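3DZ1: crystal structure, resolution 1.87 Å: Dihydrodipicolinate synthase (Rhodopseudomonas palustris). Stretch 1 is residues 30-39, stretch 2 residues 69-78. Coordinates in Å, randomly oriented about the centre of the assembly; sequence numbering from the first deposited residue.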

# COMPACT_ATOMS: atom_id res chain seq x y z
N SER A 30 7.64 -4.41 37.54
CA SER A 30 6.42 -4.83 36.86
C SER A 30 6.68 -6.00 35.91
O SER A 30 5.80 -6.83 35.69
CB SER A 30 5.80 -3.66 36.10
OG SER A 30 5.17 -2.76 37.00
N ILE A 31 7.87 -6.05 35.33
CA ILE A 31 8.20 -7.16 34.44
C ILE A 31 8.12 -8.45 35.25
O ILE A 31 7.56 -9.45 34.80
CB ILE A 31 9.61 -7.01 33.83
CG1 ILE A 31 9.60 -5.88 32.79
CG2 ILE A 31 10.05 -8.32 33.18
CD1 ILE A 31 10.95 -5.58 32.18
N ASP A 32 8.67 -8.43 36.47
CA ASP A 32 8.64 -9.62 37.32
C ASP A 32 7.21 -9.93 37.76
O ASP A 32 6.80 -11.09 37.79
CB ASP A 32 9.51 -9.42 38.57
CG ASP A 32 10.96 -9.09 38.24
OD1 ASP A 32 11.50 -9.64 37.25
OD2 ASP A 32 11.57 -8.30 38.99
N ARG A 33 6.47 -8.89 38.11
CA ARG A 33 5.09 -9.04 38.55
C ARG A 33 4.23 -9.65 37.44
O ARG A 33 3.40 -10.54 37.69
CB ARG A 33 4.54 -7.68 38.96
CG ARG A 33 3.17 -7.70 39.61
CD ARG A 33 2.76 -6.27 39.94
NE ARG A 33 3.73 -5.63 40.82
CZ ARG A 33 4.16 -4.38 40.68
NH1 ARG A 33 3.72 -3.62 39.68
NH2 ARG A 33 5.02 -3.88 41.55
N LEU A 34 4.41 -9.16 36.21
CA LEU A 34 3.67 -9.68 35.07
C LEU A 34 4.02 -11.15 34.85
O LEU A 34 3.14 -11.98 34.65
CB LEU A 34 4.01 -8.90 33.80
CG LEU A 34 3.22 -7.62 33.50
CD1 LEU A 34 3.78 -6.95 32.26
CD2 LEU A 34 1.75 -7.98 33.31
N THR A 35 5.31 -11.45 34.88
CA THR A 35 5.78 -12.81 34.67
C THR A 35 5.21 -13.78 35.70
O THR A 35 4.76 -14.87 35.35
CB THR A 35 7.32 -12.88 34.73
OG1 THR A 35 7.88 -12.01 33.74
CG2 THR A 35 7.79 -14.31 34.46
N ASP A 36 5.24 -13.38 36.97
CA ASP A 36 4.71 -14.23 38.04
C ASP A 36 3.23 -14.48 37.82
O ASP A 36 2.72 -15.58 38.07
CB ASP A 36 4.91 -13.58 39.41
CG ASP A 36 6.37 -13.44 39.79
OD1 ASP A 36 7.20 -14.22 39.25
OD2 ASP A 36 6.69 -12.57 40.63
N PHE A 37 2.55 -13.44 37.37
CA PHE A 37 1.12 -13.50 37.09
C PHE A 37 0.83 -14.55 36.01
O PHE A 37 0.01 -15.45 36.21
CB PHE A 37 0.62 -12.13 36.62
CG PHE A 37 -0.81 -12.14 36.15
CD1 PHE A 37 -1.85 -12.33 37.05
CD2 PHE A 37 -1.11 -12.00 34.80
CE1 PHE A 37 -3.17 -12.39 36.62
CE2 PHE A 37 -2.42 -12.05 34.36
CZ PHE A 37 -3.46 -12.25 35.27
N TYR A 38 1.49 -14.42 34.87
CA TYR A 38 1.29 -15.37 33.77
C TYR A 38 1.48 -16.82 34.21
O TYR A 38 0.71 -17.70 33.82
CB TYR A 38 2.25 -15.08 32.62
CG TYR A 38 2.13 -13.70 32.00
CD1 TYR A 38 0.88 -13.14 31.74
CD2 TYR A 38 3.26 -12.98 31.63
CE1 TYR A 38 0.76 -11.89 31.11
CE2 TYR A 38 3.16 -11.74 31.01
CZ TYR A 38 1.91 -11.20 30.75
OH TYR A 38 1.82 -9.98 30.12
N ALA A 39 2.51 -17.07 35.01
CA ALA A 39 2.79 -18.42 35.49
C ALA A 39 1.68 -18.87 36.43
O ALA A 39 1.17 -19.98 36.32
CB ALA A 39 4.12 -18.47 36.21
N ARG A 69 15.37 -10.02 31.27
CA ARG A 69 14.63 -9.95 32.53
C ARG A 69 13.50 -10.97 32.52
O ARG A 69 13.31 -11.72 33.48
CB ARG A 69 14.05 -8.55 32.73
CG ARG A 69 13.41 -8.33 34.09
CD ARG A 69 14.44 -7.88 35.11
NE ARG A 69 13.88 -7.74 36.45
CZ ARG A 69 14.53 -7.20 37.48
NH1 ARG A 69 15.76 -6.73 37.31
NH2 ARG A 69 13.96 -7.13 38.67
N PHE A 70 12.75 -11.00 31.42
CA PHE A 70 11.63 -11.93 31.27
C PHE A 70 12.09 -13.39 31.23
O PHE A 70 11.49 -14.25 31.87
CB PHE A 70 10.85 -11.63 29.98
CG PHE A 70 9.81 -10.55 30.12
CD1 PHE A 70 8.68 -10.75 30.90
CD2 PHE A 70 9.96 -9.34 29.45
CE1 PHE A 70 7.70 -9.77 31.01
CE2 PHE A 70 8.98 -8.35 29.55
CZ PHE A 70 7.85 -8.56 30.33
N ILE A 71 13.15 -13.65 30.47
CA ILE A 71 13.67 -15.00 30.35
C ILE A 71 14.10 -15.56 31.71
O ILE A 71 13.74 -16.69 32.06
CB ILE A 71 14.87 -15.05 29.37
CG1 ILE A 71 14.40 -14.68 27.96
CG2 ILE A 71 15.48 -16.44 29.35
CD1 ILE A 71 15.52 -14.57 26.95
N LYS A 72 14.84 -14.77 32.47
CA LYS A 72 15.32 -15.21 33.77
C LYS A 72 14.22 -15.40 34.81
O LYS A 72 14.33 -16.24 35.70
CB LYS A 72 16.36 -14.22 34.30
CG LYS A 72 17.59 -14.08 33.40
CD LYS A 72 18.29 -15.41 33.22
CE LYS A 72 19.55 -15.26 32.38
NZ LYS A 72 20.23 -16.57 32.22
N ARG A 73 13.15 -14.62 34.68
CA ARG A 73 12.04 -14.70 35.63
C ARG A 73 11.09 -15.87 35.37
O ARG A 73 10.61 -16.50 36.31
CB ARG A 73 11.25 -13.38 35.61
CG ARG A 73 10.21 -13.25 36.70
CD ARG A 73 10.85 -12.99 38.05
NE ARG A 73 9.87 -12.84 39.11
CZ ARG A 73 10.16 -12.44 40.35
NH1 ARG A 73 11.42 -12.16 40.67
NH2 ARG A 73 9.21 -12.33 41.26
N ALA A 74 10.82 -16.15 34.10
CA ALA A 74 9.91 -17.24 33.73
C ALA A 74 10.61 -18.60 33.71
O ALA A 74 10.66 -19.27 32.69
CB ALA A 74 9.29 -16.96 32.37
N LYS A 75 11.13 -19.00 34.86
CA LYS A 75 11.85 -20.27 34.98
C LYS A 75 11.04 -21.51 34.58
O LYS A 75 11.61 -22.48 34.06
CB LYS A 75 12.36 -20.43 36.41
CG LYS A 75 13.22 -19.26 36.89
CD LYS A 75 13.65 -19.44 38.35
CE LYS A 75 12.45 -19.58 39.28
NZ LYS A 75 12.85 -19.75 40.71
N SER A 76 9.73 -21.48 34.80
CA SER A 76 8.88 -22.63 34.48
C SER A 76 8.09 -22.49 33.17
O SER A 76 7.24 -23.33 32.87
CB SER A 76 7.88 -22.87 35.62
OG SER A 76 6.98 -21.78 35.74
N MSE A 77 8.38 -21.45 32.40
CA MSE A 77 7.68 -21.24 31.13
C MSE A 77 8.65 -21.01 29.98
O MSE A 77 9.80 -20.60 30.18
CB MSE A 77 6.76 -20.02 31.24
CG MSE A 77 5.67 -20.14 32.28
SE MSE A 77 4.56 -18.57 32.29
CE MSE A 77 5.83 -17.30 33.01
N GLN A 78 8.18 -21.26 28.77
CA GLN A 78 9.00 -21.07 27.58
C GLN A 78 8.81 -19.62 27.13
O GLN A 78 7.69 -19.17 26.93
CB GLN A 78 8.56 -22.03 26.48
CG GLN A 78 8.64 -23.50 26.89
CD GLN A 78 8.17 -24.45 25.79
OE1 GLN A 78 7.01 -24.39 25.35
NE2 GLN A 78 9.06 -25.34 25.36
O HOH W 1 13.84 -11.10 38.84

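How does Arg73, the residue with the most surface covered by the other stretch, grip its neighbour? With chi1 t and chi2 p, its side chain lays the guanidinium beside Asp36 on helix 30-39. Arg73 NE donates to Asp36 OD1 at 3.0 Å and Arg73 NH2 to Asp36 OD2 at 2.6 Å, a two-pronged salt bridge, which suits a planar guanidinium with several N-H donors facing a carboxylate. Asp32 CB packs over one face of that guanidinium, 3.5 Å from Arg73 NE, and Arg73 CG meets Thr35 CG2 at 3.5 Å.

Does the pattern repeat along the helix? One turn earlier on both stretches, Arg69, also t then p, pairs with Asp32: Arg69 NE donates to Asp32 OD1 at 3.1 Å and Arg69 NH2 to Asp32 OD2 at 2.7 Å. The helical axes run 42° apart, and the four-residue spacing sets two matching Arg-Asp pairs side by side. A water links them, donating to Asp32 OD1 and accepting from Arg73 NH1, both at 3.2 Å.

What does Phe70 add to the charged pairs? Its CA-to-CB bond points sideways, but the ring reaches back to helix 30-39. Ile31 CG2 sits 3.4 Å from the centroid of the Phe70 ring, 8° off the normal, in a CH-pi contact. At the ring's edge, Thr35 OG1 lies 3.2 Å from Phe70 CD1; this buried hydroxyl is satisfied because Thr35 OG1 donates to Ile31 O at 2.8 Å.

How does the contact continue past the helix end? A type I turn from Ala74 to Met77 brings the selenomethionine Met77 back against helix 30-39. Its long, unbranched side chain places Met77 CE 3.5 Å from Thr35 O and Met77 SE 3.7 Å from Ala39 CA, and Ala39 CB packs against Met77 CE at 3.8 Å.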